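Local coordinates for phiAB6 tailspike (Unidentified phage, PDB 5JS4), which probably recognises and fragments the exopolysaccharide of Acinetobacter baumannii, working as a trimeric beta-helical tailspike, at residues G296-G301 against T336-T341; G303-F308 against H366-N371; T388-Y393 against H416-Q421. All blocks are in the same frame, centred on the assembly; numbering follows the deposited sequence.

In the fold
Following the chain from its N terminus, residues 296-301 form a strand and a corner, and residues 303-308 leave that corner as a loop leading into helix 307-312. Interaction 1 closes when strand 336-338 and its corner pair with 296-301; interaction 2 closes when strand 362-370 reaches residues 303-308. Because their segments alternate, these two contacts cross, and they touch directly: Leu340 O meets Thr368 N, and Thr341 OG1 meets Gly303 N. Interaction 3 follows in series, joining strands 381-393 and 413-421, and touches interaction 2 because strand 362-370 is the neighbour of 381-393. Together the three contacts tie successive rungs of the parallel beta-helix and one loop lying over them.

Interaction 1: residues G296-G301 against T336-T341; sequences GLVGNG and TIQNLT
Leu297 and Val298 pair in parallel with Ile337 and Gln338, the two short strands inclined by 15°. Three backbone bonds join them: Leu297 N to Thr336 O, Gln338 N to Leu297 O (3.0 Å) and Gly299 N to Gln338 O.

At the corner the bonding changes. Asn339 takes a left-handed backbone conformation, which asparagine tolerates well, and its O receives Gly301 N (3.0 Å) from above the carbonyl plane. Gly301 has backbone angles that only glycine accepts readily. Its O is gripped by Thr341 OG1 at 2.7 Å and by a water, which also donates to Asn300 OD1 and accepts from Thr341 N. The other end of the Asn300 amide is held by Gly279 O.

Apolar contacts lie on both faces. Leu297 crosses Leu340 at about a right angle, CD2 to CD2 3.6 Å, near Phe354 and Ile315. On the other face Val298 CG2 rests 3.8 Å from Gln338 CG; the glutamine holds CG between its backbone N and carbonyl carbon (chi1 66°), its extended chain running alongside the valine.

Parallel strands in register, a tight corner and aliphatic side chains packed inside mark successive rungs in a right-handed parallel beta-helix of the pectate lyase type.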
ATOM      1  N   GLY A 296      -4.336 -26.269 -17.868  1.00 13.05           N
ATOM      2  CA  GLY A 296      -4.768 -25.697 -16.601  1.00 13.23           C
ATOM      3  C   GLY A 296      -6.003 -26.408 -16.085  1.00 13.32           C
ATOM      4  O   GLY A 296      -6.510 -27.347 -16.708  1.00 13.40           O
ATOM      5  N   LEU A 297      -6.499 -25.939 -14.951  1.00 13.39           N
ATOM      6  CA  LEU A 297      -7.585 -26.606 -14.256  1.00 13.46           C
ATOM      7  C   LEU A 297      -8.665 -25.600 -13.877  1.00 13.60           C
ATOM      8  O   LEU A 297      -8.402 -24.648 -13.145  1.00 14.36           O
ATOM      9  CB  LEU A 297      -7.035 -27.312 -13.015  1.00 14.46           C
ATOM     10  CG  LEU A 297      -8.000 -28.125 -12.153  1.00 14.90           C
ATOM     11  CD1 LEU A 297      -8.753 -29.170 -12.963  1.00 15.68           C
ATOM     12  CD2 LEU A 297      -7.226 -28.790 -11.026  1.00 14.60           C
ATOM     13  N   VAL A 298      -9.869 -25.815 -14.400  1.00 12.98           N
ATOM     14  CA  VAL A 298     -11.028 -24.980 -14.095  1.00 13.08           C
ATOM     15  C   VAL A 298     -12.119 -25.867 -13.501  1.00 13.21           C
ATOM     16  O   VAL A 298     -12.571 -26.825 -14.134  1.00 13.53           O
ATOM     17  CB  VAL A 298     -11.551 -24.263 -15.354  1.00 13.83           C
ATOM     18  CG1 VAL A 298     -12.758 -23.396 -15.026  1.00 14.54           C
ATOM     19  CG2 VAL A 298     -10.450 -23.420 -15.979  1.00 13.76           C
ATOM     20  N   GLY A 299     -12.529 -25.554 -12.277  1.00 12.50           N
ATOM     21  CA  GLY A 299     -13.535 -26.346 -11.586  1.00 12.61           C
ATOM     22  C   GLY A 299     -14.946 -25.918 -11.928  1.00 12.83           C
ATOM     23  O   GLY A 299     -15.179 -25.205 -12.910  1.00 13.35           O
ATOM     24  N   ASN A 300     -15.888 -26.362 -11.106  1.00 12.22           N
ATOM     25  CA  ASN A 300     -17.296 -26.012 -11.267  1.00 12.69           C
ATOM     26  C   ASN A 300     -17.810 -25.218 -10.069  1.00 12.21           C
ATOM     27  O   ASN A 300     -18.983 -25.304  -9.701  1.00 12.98           O
ATOM     28  CB  ASN A 300     -18.148 -27.262 -11.532  1.00 12.71           C
ATOM     29  CG  ASN A 300     -17.966 -28.351 -10.485  1.00 12.83           C
ATOM     30  OD1 ASN A 300     -17.334 -28.151  -9.446  1.00 13.04           O
ATOM     31  ND2 ASN A 300     -18.530 -29.517 -10.762  1.00 12.60           N
ATOM     32  N   GLY A 301     -16.917 -24.435  -9.470  1.00 11.78           N
ATOM     33  CA  GLY A 301     -17.290 -23.526  -8.404  1.00 11.93           C
ATOM     34  C   GLY A 301     -16.285 -23.488  -7.278  1.00 11.39           C
ATOM     35  O   GLY A 301     -15.627 -24.487  -6.970  1.00 12.01           O
ATOM     36  N   THR A 336      -3.175 -21.952 -15.302  1.00 12.60           N
ATOM     37  CA  THR A 336      -4.467 -21.588 -14.728  1.00 12.39           C
ATOM     38  C   THR A 336      -4.917 -22.627 -13.713  1.00 11.98           C
ATOM     39  O   THR A 336      -4.923 -23.818 -14.010  1.00 12.64           O
ATOM     40  CB  THR A 336      -5.540 -21.507 -15.833  1.00 14.15           C
ATOM     41  OG1 THR A 336      -5.143 -20.546 -16.818  1.00 15.20           O
ATOM     42  CG2 THR A 336      -6.903 -21.126 -15.265  1.00 14.90           C
ATOM     43  N   ILE A 337      -5.273 -22.168 -12.515  1.00 11.56           N
ATOM     44  CA  ILE A 337      -6.101 -22.943 -11.588  1.00 11.48           C
ATOM     45  C   ILE A 337      -7.174 -21.982 -11.099  1.00 11.43           C
ATOM     46  O   ILE A 337      -6.852 -20.982 -10.471  1.00 11.63           O
ATOM     47  CB  ILE A 337      -5.327 -23.500 -10.376  1.00 12.13           C
ATOM     48  CG1 ILE A 337      -4.092 -24.283 -10.826  1.00 12.45           C
ATOM     49  CG2 ILE A 337      -6.237 -24.398  -9.543  1.00 11.93           C
ATOM     50  CD1 ILE A 337      -3.179 -24.714  -9.698  1.00 13.11           C
ATOM     51  N   GLN A 338      -8.439 -22.267 -11.389  1.00 11.77           N
ATOM     52  CA  GLN A 338      -9.499 -21.328 -11.024  1.00 12.62           C
ATOM     53  C   GLN A 338     -10.863 -21.964 -10.828  1.00 11.86           C
ATOM     54  O   GLN A 338     -11.155 -23.025 -11.379  1.00 11.82           O
ATOM     55  CB  GLN A 338      -9.604 -20.207 -12.064  1.00 16.13           C
ATOM     56  CG  GLN A 338     -10.063 -20.647 -13.444  1.00 18.42           C
ATOM     57  CD  GLN A 338     -10.281 -19.475 -14.389  1.00 22.25           C
ATOM     58  OE1 GLN A 338      -9.518 -18.510 -14.385  1.00 26.46           O
ATOM     59  NE2 GLN A 338     -11.322 -19.559 -15.206  1.00 24.87           N
ATOM     60  N   ASN A 339     -11.691 -21.285 -10.035  1.00 11.64           N
ATOM     61  CA  ASN A 339     -13.099 -21.623  -9.891  1.00 12.01           C
ATOM     62  C   ASN A 339     -13.257 -23.064  -9.420  1.00 11.19           C
ATOM     63  O   ASN A 339     -14.048 -23.821  -9.975  1.00 10.87           O
ATOM     64  CB  ASN A 339     -13.807 -21.408 -11.235  1.00 13.18           C
ATOM     65  CG  ASN A 339     -15.311 -21.529 -11.136  1.00 15.02           C
ATOM     66  OD1 ASN A 339     -15.920 -21.013 -10.206  1.00 18.07           O
ATOM     67  ND2 ASN A 339     -15.920 -22.211 -12.102  1.00 16.54           N
ATOM     68  N   LEU A 340     -12.493 -23.430  -8.394  1.00 11.55           N
ATOM     69  CA  LEU A 340     -12.290 -24.833  -8.051  1.00 11.76           C
ATOM     70  C   LEU A 340     -12.420 -25.105  -6.560  1.00 11.64           C
ATOM     71  O   LEU A 340     -11.934 -24.341  -5.735  1.00 11.78           O
ATOM     72  CB  LEU A 340     -10.902 -25.278  -8.516  1.00 12.83           C
ATOM     73  CG  LEU A 340     -10.462 -26.701  -8.160  1.00 13.63           C
ATOM     74  CD1 LEU A 340     -11.329 -27.733  -8.864  1.00 13.75           C
ATOM     75  CD2 LEU A 340      -8.996 -26.889  -8.513  1.00 14.66           C
ATOM     76  N   THR A 341     -13.079 -26.214  -6.245  1.00 11.70           N
ATOM     77  CA  THR A 341     -13.103 -26.775  -4.905  1.00 11.74           C
ATOM     78  C   THR A 341     -12.467 -28.153  -5.007  1.00 12.03           C
ATOM     79  O   THR A 341     -12.868 -28.959  -5.844  1.00 12.00           O
ATOM     80  CB  THR A 341     -14.547 -26.892  -4.389  1.00 12.06           C
ATOM     81  OG1 THR A 341     -15.195 -25.620  -4.513  1.00 12.26           O
ATOM     82  CG2 THR A 341     -14.586 -27.339  -2.931  1.00 12.82           C
TER
HETATM   83  O   HOH W   1     -15.072 -26.942  -8.240  1.00 12.52           O

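Interaction 2: residues G303-F308 against H366-N371; sequences GKVSEF and HITLIN
Thr368 OG1 donates to Gly303 O at 2.8 Å, lying in the plane of that carbonyl, with a C=O...donor angle of 152°. The threonine places its hydroxyl beside its own backbone N (chi1 -57°), which leaves the methyl CG2 anti to that N and facing the loop. One small branched residue thus serves both a polar and an apolar partner. Gly303 is held at its other end too, since its N bonds Thr341 OG1 on the adjacent strand, and the indole of Trp391 packs beside Gly303 O.

The apolar part centres on Val305, whose two methyls divide the work. CG2 meets Thr368 CG2 at 3.8 Å, while CG1 lies 4.0 Å from Ile370 CG1, the valine and isoleucine side chains sliding past each other in opposite directions. Thr368 and Ile370 both point from strand 367-370 toward the loop, whereas Ile367 and Leu369 point away from it, as expected for a rung of a parallel beta-helix in which alternate residues face the packed interior and the outer surface. Residues 303-308 are therefore an excursion laid over the outside of the coil.

Val305 is the centre of an inverse gamma turn, closed by a weak bond from Ser306 N to Lys304 O (3.1 Å). The turn presents the valine to the strand just before the chain enters helix 307-312, with Ser306 at the N-cap position. Tyr310 from the same helix packs on both Val305 and Ile370. The side chain of Ile370 also borders a pocket, completed by Tyr310, Arg343, Asn371 and Tyr394, that holds a malonic acid molecule, probably from the crystallisation liquor; Asn371 ND2 donates to this ligand.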
ATOM      1  N   GLY A 303     -16.338 -23.124  -3.563  1.00 12.11           N
ATOM      2  CA  GLY A 303     -17.323 -23.277  -2.497  1.00 12.39           C
ATOM      3  C   GLY A 303     -16.769 -23.000  -1.115  1.00 12.94           C
ATOM      4  O   GLY A 303     -15.575 -22.759  -0.939  1.00 13.00           O
ATOM      5  N   LYS A 304     -17.654 -23.028  -0.124  1.00 13.41           N
ATOM      6  CA  LYS A 304     -17.227 -22.986   1.264  1.00 14.24           C
ATOM      7  C   LYS A 304     -16.694 -24.361   1.645  1.00 14.54           C
ATOM      8  O   LYS A 304     -16.796 -25.321   0.871  1.00 14.86           O
ATOM      9  CB  LYS A 304     -18.381 -22.572   2.185  1.00 14.66           C
ATOM     10  CG  LYS A 304     -18.986 -21.223   1.830  1.00 15.52           C
ATOM     11  CD  LYS A 304     -20.060 -20.796   2.819  1.00 17.29           C
ATOM     12  CE  LYS A 304     -20.834 -19.592   2.309  1.00 17.78           C
ATOM     13  NZ  LYS A 304     -22.060 -19.334   3.114  1.00 19.54           N
ATOM     14  N   VAL A 305     -16.121 -24.448   2.839  1.00 15.18           N
ATOM     15  CA  VAL A 305     -15.509 -25.680   3.317  1.00 16.22           C
ATOM     16  C   VAL A 305     -16.587 -26.488   4.035  1.00 17.44           C
ATOM     17  O   VAL A 305     -16.678 -26.490   5.263  1.00 19.29           O
ATOM     18  CB  VAL A 305     -14.292 -25.368   4.215  1.00 16.29           C
ATOM     19  CG1 VAL A 305     -13.614 -26.644   4.697  1.00 17.01           C
ATOM     20  CG2 VAL A 305     -13.294 -24.510   3.444  1.00 16.35           C
ATOM     21  N   SER A 306     -17.424 -27.152   3.240  1.00 17.63           N
ATOM     22  CA  SER A 306     -18.531 -27.945   3.770  1.00 17.30           C
ATOM     23  C   SER A 306     -19.002 -28.996   2.768  1.00 16.53           C
ATOM     24  O   SER A 306     -18.854 -28.828   1.552  1.00 16.55           O
ATOM     25  CB  SER A 306     -19.703 -27.038   4.160  1.00 19.34           C
ATOM     26  OG  SER A 306     -20.349 -26.505   3.017  1.00 20.96           O
ATOM     27  N   GLU A 307     -19.583 -30.071   3.294  1.00 16.07           N
ATOM     28  CA  GLU A 307     -20.088 -31.175   2.472  1.00 16.14           C
ATOM     29  C   GLU A 307     -21.131 -30.710   1.457  1.00 14.83           C
ATOM     30  O   GLU A 307     -21.225 -31.272   0.364  1.00 14.81           O
ATOM     31  CB  GLU A 307     -20.677 -32.285   3.354  1.00 17.21           C
ATOM     32  CG  GLU A 307     -19.664 -32.991   4.246  1.00 19.63           C
ATOM     33  CD  GLU A 307     -18.641 -33.813   3.479  1.00 19.95           C
ATOM     34  OE1 GLU A 307     -18.962 -34.335   2.391  1.00 20.85           O
ATOM     35  OE2 GLU A 307     -17.504 -33.947   3.977  1.00 23.08           O
ATOM     36  N   PHE A 308     -21.906 -29.688   1.820  1.00 14.80           N
ATOM     37  CA  PHE A 308     -22.902 -29.110   0.920  1.00 15.20           C
ATOM     38  C   PHE A 308     -22.271 -28.742  -0.421  1.00 14.84           C
ATOM     39  O   PHE A 308     -22.813 -29.071  -1.473  1.00 14.55           O
ATOM     40  CB  PHE A 308     -23.562 -27.877   1.553  1.00 16.52           C
ATOM     41  CG  PHE A 308     -24.544 -27.179   0.650  1.00 17.22           C
ATOM     42  CD1 PHE A 308     -25.859 -27.615   0.561  1.00 19.13           C
ATOM     43  CD2 PHE A 308     -24.156 -26.084  -0.112  1.00 18.02           C
ATOM     44  CE1 PHE A 308     -26.766 -26.972  -0.267  1.00 20.13           C
ATOM     45  CE2 PHE A 308     -25.056 -25.441  -0.944  1.00 18.86           C
ATOM     46  CZ  PHE A 308     -26.364 -25.885  -1.021  1.00 20.14           C
ATOM     47  N   HIS A 366      -9.675 -17.880  -6.997  1.00 11.55           N
ATOM     48  CA  HIS A 366     -10.988 -18.400  -6.629  1.00 12.13           C
ATOM     49  C   HIS A 366     -10.937 -19.910  -6.485  1.00 11.24           C
ATOM     50  O   HIS A 366     -11.584 -20.650  -7.231  1.00 10.92           O
ATOM     51  CB  HIS A 366     -12.048 -17.953  -7.638  1.00 13.67           C
ATOM     52  CG  HIS A 366     -12.211 -16.467  -7.705  1.00 16.18           C
ATOM     53  ND1 HIS A 366     -13.195 -15.794  -7.015  1.00 19.48           N
ATOM     54  CD2 HIS A 366     -11.495 -15.520  -8.356  1.00 18.23           C
ATOM     55  CE1 HIS A 366     -13.089 -14.499  -7.253  1.00 20.07           C
ATOM     56  NE2 HIS A 366     -12.065 -14.306  -8.062  1.00 17.69           N
ATOM     57  N   ILE A 367     -10.142 -20.355  -5.514  1.00 11.05           N
ATOM     58  CA  ILE A 367     -10.033 -21.771  -5.200  1.00 11.14           C
ATOM     59  C   ILE A 367     -10.271 -22.033  -3.718  1.00 11.09           C
ATOM     60  O   ILE A 367     -10.047 -21.166  -2.866  1.00 10.66           O
ATOM     61  CB  ILE A 367      -8.672 -22.370  -5.633  1.00 11.65           C
ATOM     62  CG1 ILE A 367      -7.503 -21.772  -4.833  1.00 12.15           C
ATOM     63  CG2 ILE A 367      -8.471 -22.172  -7.131  1.00 11.96           C
ATOM     64  CD1 ILE A 367      -6.180 -22.476  -5.063  1.00 12.33           C
ATOM     65  N   THR A 368     -10.743 -23.241  -3.440  1.00 11.28           N
ATOM     66  CA  THR A 368     -10.907 -23.740  -2.086  1.00 11.14           C
ATOM     67  C   THR A 368     -10.272 -25.120  -2.042  1.00 11.38           C
ATOM     68  O   THR A 368     -10.696 -26.016  -2.771  1.00 11.26           O
ATOM     69  CB  THR A 368     -12.392 -23.829  -1.708  1.00 11.72           C
ATOM     70  OG1 THR A 368     -12.989 -22.538  -1.854  1.00 12.66           O
ATOM     71  CG2 THR A 368     -12.568 -24.301  -0.271  1.00 12.19           C
ATOM     72  N   LEU A 369      -9.251 -25.278  -1.202  1.00 11.56           N
ATOM     73  CA  LEU A 369      -8.534 -26.547  -1.076  1.00 12.03           C
ATOM     74  C   LEU A 369      -8.607 -27.035   0.357  1.00 12.79           C
ATOM     75  O   LEU A 369      -8.404 -26.260   1.293  1.00 12.63           O
ATOM     76  CB  LEU A 369      -7.077 -26.402  -1.509  1.00 12.43           C
ATOM     77  CG  LEU A 369      -6.854 -25.890  -2.936  1.00 12.69           C
ATOM     78  CD1 LEU A 369      -5.369 -25.793  -3.235  1.00 13.05           C
ATOM     79  CD2 LEU A 369      -7.534 -26.773  -3.969  1.00 12.80           C
ATOM     80  N   ILE A 370      -8.899 -28.326   0.511  1.00 13.23           N
ATOM     81  CA  ILE A 370      -9.202 -28.916   1.814  1.00 13.45           C
ATOM     82  C   ILE A 370      -8.355 -30.171   2.036  1.00 13.82           C
ATOM     83  O   ILE A 370      -8.388 -31.101   1.229  1.00 14.15           O
ATOM     84  CB  ILE A 370     -10.700 -29.268   1.934  1.00 14.50           C
ATOM     85  CG1 ILE A 370     -11.586 -28.084   1.509  1.00 14.82           C
ATOM     86  CG2 ILE A 370     -11.048 -29.674   3.360  1.00 14.84           C
ATOM     87  CD1 ILE A 370     -11.996 -28.095   0.053  1.00 16.08           C
ATOM     88  N   ASN A 371      -7.626 -30.190   3.151  1.00 13.76           N
ATOM     89  CA  ASN A 371      -6.669 -31.255   3.480  1.00 13.65           C
ATOM     90  C   ASN A 371      -5.482 -31.236   2.508  1.00 14.10           C
ATOM     91  O   ASN A 371      -5.085 -30.161   2.060  1.00 14.35           O
ATOM     92  CB  ASN A 371      -7.356 -32.632   3.575  1.00 14.47           C
ATOM     93  CG  ASN A 371      -8.491 -32.649   4.582  1.00 15.47           C
ATOM     94  OD1 ASN A 371      -8.376 -32.081   5.670  1.00 17.00           O
ATOM     95  ND2 ASN A 371      -9.590 -33.299   4.228  1.00 16.36           N
TER

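Interaction 3: residues T388-Y393 against H416-Q421; sequences TNAWLY and HNIYFQ
Thr388-Tyr393 and His416-Gln421 are equivalent parts of two consecutive rungs of the parallel beta-helix, running nearly parallel with every residue level with its counterpart. Backbone donors and acceptors are satisfied in the parallel pattern: Ala390 N bonds Asn417 O, Tyr419 N bonds Ala390 O (2.9 Å), Leu392 N bonds Tyr419 O (2.8 Å) and Gln421 N bonds Leu392 O. The intervening residue Trp391 bonds backward instead, to Ile367 and Leu369 on strand 362-370.

Asn389 and Asn417 occupy matching corners in left-handed conformations that suit asparagine. Asn389 N donates to His416 O. Its ND2 gives a bond to Thr388 OG1 (2.7 Å), lying in the amide plane, and a weak one to Asn417 OD1 (2.9 Å). The two amides run side by side with their planes 73° apart. A water weakly joins Trp391 NE1 to Asn417 O.

Ala390, Leu392, Ile418 and Phe420 share the apolar face, where Leu392 CD1 touches Phe420 CE1 at 3.6 Å. The opposite face bears Trp391, Tyr393, Tyr419 and Gln421, and the second subunit packs against it. Tyr419 OH bonds Glu445, whereas Tyr393 OH bonds Tyr360 of the second subunit. The edge of Tyr393 is turned to the face of Tyr419 (centroids 5.6 Å apart, planes at 58°). Gln421 holds CG anti to its backbone N (chi1 -172°) and runs extended across Tyr393, whose own face receives a CH-pi contact: Gln421 CB sits 3.6 Å from the ring centroid, almost on the ring normal.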
ATOM      1  N   THR A 388      -4.502 -15.479  -5.939  1.00 10.69           N
ATOM      2  CA  THR A 388      -5.466 -14.676  -5.182  1.00 11.21           C
ATOM      3  C   THR A 388      -6.768 -15.409  -4.877  1.00 11.10           C
ATOM      4  O   THR A 388      -7.169 -16.314  -5.603  1.00 12.15           O
ATOM      5  CB  THR A 388      -5.784 -13.343  -5.908  1.00 12.27           C
ATOM      6  OG1 THR A 388      -6.448 -12.443  -5.008  1.00 13.68           O
ATOM      7  CG2 THR A 388      -6.653 -13.570  -7.155  1.00 13.03           C
ATOM      8  N   ASN A 389      -7.423 -14.989  -3.797  1.00 11.13           N
ATOM      9  CA  ASN A 389      -8.776 -15.426  -3.457  1.00 11.09           C
ATOM     10  C   ASN A 389      -8.833 -16.935  -3.274  1.00 11.01           C
ATOM     11  O   ASN A 389      -9.424 -17.662  -4.073  1.00 10.74           O
ATOM     12  CB  ASN A 389      -9.804 -14.947  -4.495  1.00 11.05           C
ATOM     13  CG  ASN A 389     -10.096 -13.459  -4.389  1.00 11.59           C
ATOM     14  OD1 ASN A 389     -11.241 -13.046  -4.151  1.00 14.48           O
ATOM     15  ND2 ASN A 389      -9.069 -12.644  -4.545  1.00 10.66           N
ATOM     16  N   ALA A 390      -8.196 -17.392  -2.202  1.00 11.05           N
ATOM     17  CA  ALA A 390      -8.055 -18.809  -1.932  1.00 11.10           C
ATOM     18  C   ALA A 390      -8.369 -19.098  -0.477  1.00 10.85           C
ATOM     19  O   ALA A 390      -7.914 -18.382   0.416  1.00 10.94           O
ATOM     20  CB  ALA A 390      -6.646 -19.265  -2.259  1.00 11.87           C
ATOM     21  N   TRP A 391      -9.160 -20.145  -0.257  1.00 10.97           N
ATOM     22  CA  TRP A 391      -9.447 -20.646   1.080  1.00 10.96           C
ATOM     23  C   TRP A 391      -8.736 -21.982   1.207  1.00 11.00           C
ATOM     24  O   TRP A 391      -9.116 -22.962   0.570  1.00 11.61           O
ATOM     25  CB  TRP A 391     -10.961 -20.742   1.307  1.00 11.58           C
ATOM     26  CG  TRP A 391     -11.634 -19.404   1.110  1.00 11.40           C
ATOM     27  CD1 TRP A 391     -11.113 -18.181   1.423  1.00 11.40           C
ATOM     28  CD2 TRP A 391     -12.932 -19.153   0.551  1.00 11.30           C
ATOM     29  NE1 TRP A 391     -11.996 -17.187   1.092  1.00 11.19           N
ATOM     30  CE2 TRP A 391     -13.120 -17.753   0.554  1.00 11.16           C
ATOM     31  CE3 TRP A 391     -13.948 -19.970   0.043  1.00 11.77           C
ATOM     32  CZ2 TRP A 391     -14.284 -17.152   0.069  1.00 11.12           C
ATOM     33  CZ3 TRP A 391     -15.107 -19.371  -0.438  1.00 11.94           C
ATOM     34  CH2 TRP A 391     -15.264 -17.976  -0.420  1.00 11.31           C
ATOM     35  N   LEU A 392      -7.674 -21.990   2.011  1.00 11.24           N
ATOM     36  CA  LEU A 392      -6.747 -23.111   2.091  1.00 11.63           C
ATOM     37  C   LEU A 392      -6.806 -23.696   3.495  1.00 12.18           C
ATOM     38  O   LEU A 392      -6.170 -23.189   4.417  1.00 12.23           O
ATOM     39  CB  LEU A 392      -5.331 -22.641   1.737  1.00 11.83           C
ATOM     40  CG  LEU A 392      -5.173 -22.014   0.345  1.00 12.08           C
ATOM     41  CD1 LEU A 392      -3.732 -21.591   0.104  1.00 12.23           C
ATOM     42  CD2 LEU A 392      -5.639 -22.958  -0.753  1.00 12.21           C
ATOM     43  N   TYR A 393      -7.587 -24.764   3.642  1.00 12.50           N
ATOM     44  CA  TYR A 393      -7.939 -25.305   4.952  1.00 12.77           C
ATOM     45  C   TYR A 393      -7.322 -26.684   5.188  1.00 13.18           C
ATOM     46  O   TYR A 393      -7.320 -27.540   4.303  1.00 13.47           O
ATOM     47  CB  TYR A 393      -9.462 -25.415   5.087  1.00 13.58           C
ATOM     48  CG  TYR A 393     -10.201 -24.134   5.444  1.00 13.90           C
ATOM     49  CD1 TYR A 393      -9.950 -22.936   4.773  1.00 14.61           C
ATOM     50  CD2 TYR A 393     -11.191 -24.135   6.427  1.00 14.50           C
ATOM     51  CE1 TYR A 393     -10.642 -21.778   5.090  1.00 14.70           C
ATOM     52  CE2 TYR A 393     -11.890 -22.978   6.745  1.00 15.01           C
ATOM     53  CZ  TYR A 393     -11.612 -21.802   6.072  1.00 14.89           C
ATOM     54  OH  TYR A 393     -12.294 -20.647   6.378  1.00 16.43           O
ATOM     55  N   HIS A 416      -2.502 -12.718  -2.627  1.00 10.56           N
ATOM     56  CA  HIS A 416      -3.525 -11.828  -2.079  1.00 10.82           C
ATOM     57  C   HIS A 416      -4.778 -12.581  -1.677  1.00 10.58           C
ATOM     58  O   HIS A 416      -5.147 -13.563  -2.311  1.00 11.01           O
ATOM     59  CB  HIS A 416      -3.945 -10.780  -3.116  1.00 12.10           C
ATOM     60  CG  HIS A 416      -2.849  -9.850  -3.535  1.00 14.61           C
ATOM     61  ND1 HIS A 416      -2.899  -9.132  -4.710  1.00 18.75           N
ATOM     62  CD2 HIS A 416      -1.676  -9.524  -2.946  1.00 15.06           C
ATOM     63  CE1 HIS A 416      -1.807  -8.396  -4.821  1.00 18.89           C
ATOM     64  NE2 HIS A 416      -1.051  -8.611  -3.761  1.00 16.61           N
ATOM     65  N   ASN A 417      -5.460 -12.082  -0.649  1.00 11.07           N
ATOM     66  CA  ASN A 417      -6.782 -12.587  -0.276  1.00 10.96           C
ATOM     67  C   ASN A 417      -6.759 -14.096  -0.034  1.00 10.53           C
ATOM     68  O   ASN A 417      -7.551 -14.835  -0.620  1.00 10.40           O
ATOM     69  CB  ASN A 417      -7.838 -12.256  -1.355  1.00 11.02           C
ATOM     70  CG  ASN A 417      -7.954 -10.768  -1.674  1.00 11.12           C
ATOM     71  OD1 ASN A 417      -8.512 -10.402  -2.712  1.00 14.48           O
ATOM     72  ND2 ASN A 417      -7.468  -9.913  -0.793  1.00 10.71           N
ATOM     73  N   ILE A 418      -5.836 -14.549   0.813  1.00 10.83           N
ATOM     74  CA  ILE A 418      -5.717 -15.968   1.132  1.00 10.95           C
ATOM     75  C   ILE A 418      -6.048 -16.205   2.597  1.00 11.27           C
ATOM     76  O   ILE A 418      -5.496 -15.546   3.483  1.00 11.85           O
ATOM     77  CB  ILE A 418      -4.308 -16.533   0.858  1.00 11.19           C
ATOM     78  CG1 ILE A 418      -3.813 -16.127  -0.535  1.00 12.03           C
ATOM     79  CG2 ILE A 418      -4.331 -18.055   0.994  1.00 11.21           C
ATOM     80  CD1 ILE A 418      -2.354 -16.450  -0.785  1.00 12.84           C
ATOM     81  N   TYR A 419      -6.949 -17.157   2.827  1.00 11.30           N
ATOM     82  CA  TYR A 419      -7.370 -17.574   4.157  1.00 11.63           C
ATOM     83  C   TYR A 419      -6.766 -18.950   4.429  1.00 11.40           C
ATOM     84  O   TYR A 419      -7.222 -19.947   3.871  1.00 12.11           O
ATOM     85  CB  TYR A 419      -8.901 -17.647   4.194  1.00 12.34           C
ATOM     86  CG  TYR A 419      -9.579 -17.587   5.554  1.00 13.47           C
ATOM     87  CD1 TYR A 419      -8.936 -17.979   6.731  1.00 13.71           C
ATOM     88  CD2 TYR A 419     -10.898 -17.164   5.644  1.00 14.71           C
ATOM     89  CE1 TYR A 419      -9.592 -17.926   7.957  1.00 14.25           C
ATOM     90  CE2 TYR A 419     -11.556 -17.107   6.856  1.00 15.28           C
ATOM     91  CZ  TYR A 419     -10.903 -17.489   8.010  1.00 14.93           C
ATOM     92  OH  TYR A 419     -11.583 -17.424   9.205  1.00 17.83           O
ATOM     93  N   PHE A 420      -5.726 -18.989   5.258  1.00 11.74           N
ATOM     94  CA  PHE A 420      -5.130 -20.244   5.715  1.00 11.95           C
ATOM     95  C   PHE A 420      -5.756 -20.599   7.065  1.00 12.72           C
ATOM     96  O   PHE A 420      -5.615 -19.836   8.025  1.00 13.43           O
ATOM     97  CB  PHE A 420      -3.616 -20.102   5.912  1.00 12.21           C
ATOM     98  CG  PHE A 420      -2.845 -19.711   4.674  1.00 12.14           C
ATOM     99  CD1 PHE A 420      -2.330 -20.681   3.826  1.00 12.32           C
ATOM    100  CD2 PHE A 420      -2.571 -18.376   4.398  1.00 11.42           C
ATOM    101  CE1 PHE A 420      -1.590 -20.330   2.708  1.00 12.29           C
ATOM    102  CE2 PHE A 420      -1.829 -18.017   3.283  1.00 11.36           C
ATOM    103  CZ  PHE A 420      -1.338 -18.996   2.438  1.00 12.16           C
ATOM    104  N   GLN A 421      -6.430 -21.746   7.157  1.00 13.25           N
ATOM    105  CA  GLN A 421      -7.084 -22.140   8.411  1.00 14.16           C
ATOM    106  C   GLN A 421      -6.798 -23.583   8.812  1.00 14.76           C
ATOM    107  O   GLN A 421      -6.903 -24.502   7.995  1.00 14.46           O
ATOM    108  CB  GLN A 421      -8.599 -21.921   8.342  1.00 15.66           C
ATOM    109  CG  GLN A 421      -9.295 -22.127   9.687  1.00 16.52           C
ATOM    110  CD  GLN A 421     -10.750 -21.681   9.702  1.00 19.64           C
ATOM    111  OE1 GLN A 421     -11.099 -20.627   9.166  1.00 21.94           O
ATOM    112  NE2 GLN A 421     -11.605 -22.475  10.336  1.00 22.09           N
TER
HETATM  113  O   HOH W   2     -11.390 -10.016  -4.386  1.00 15.23           O
HETATM  114  O   HOH W   3      -9.847 -15.071   1.398  1.00 15.13           O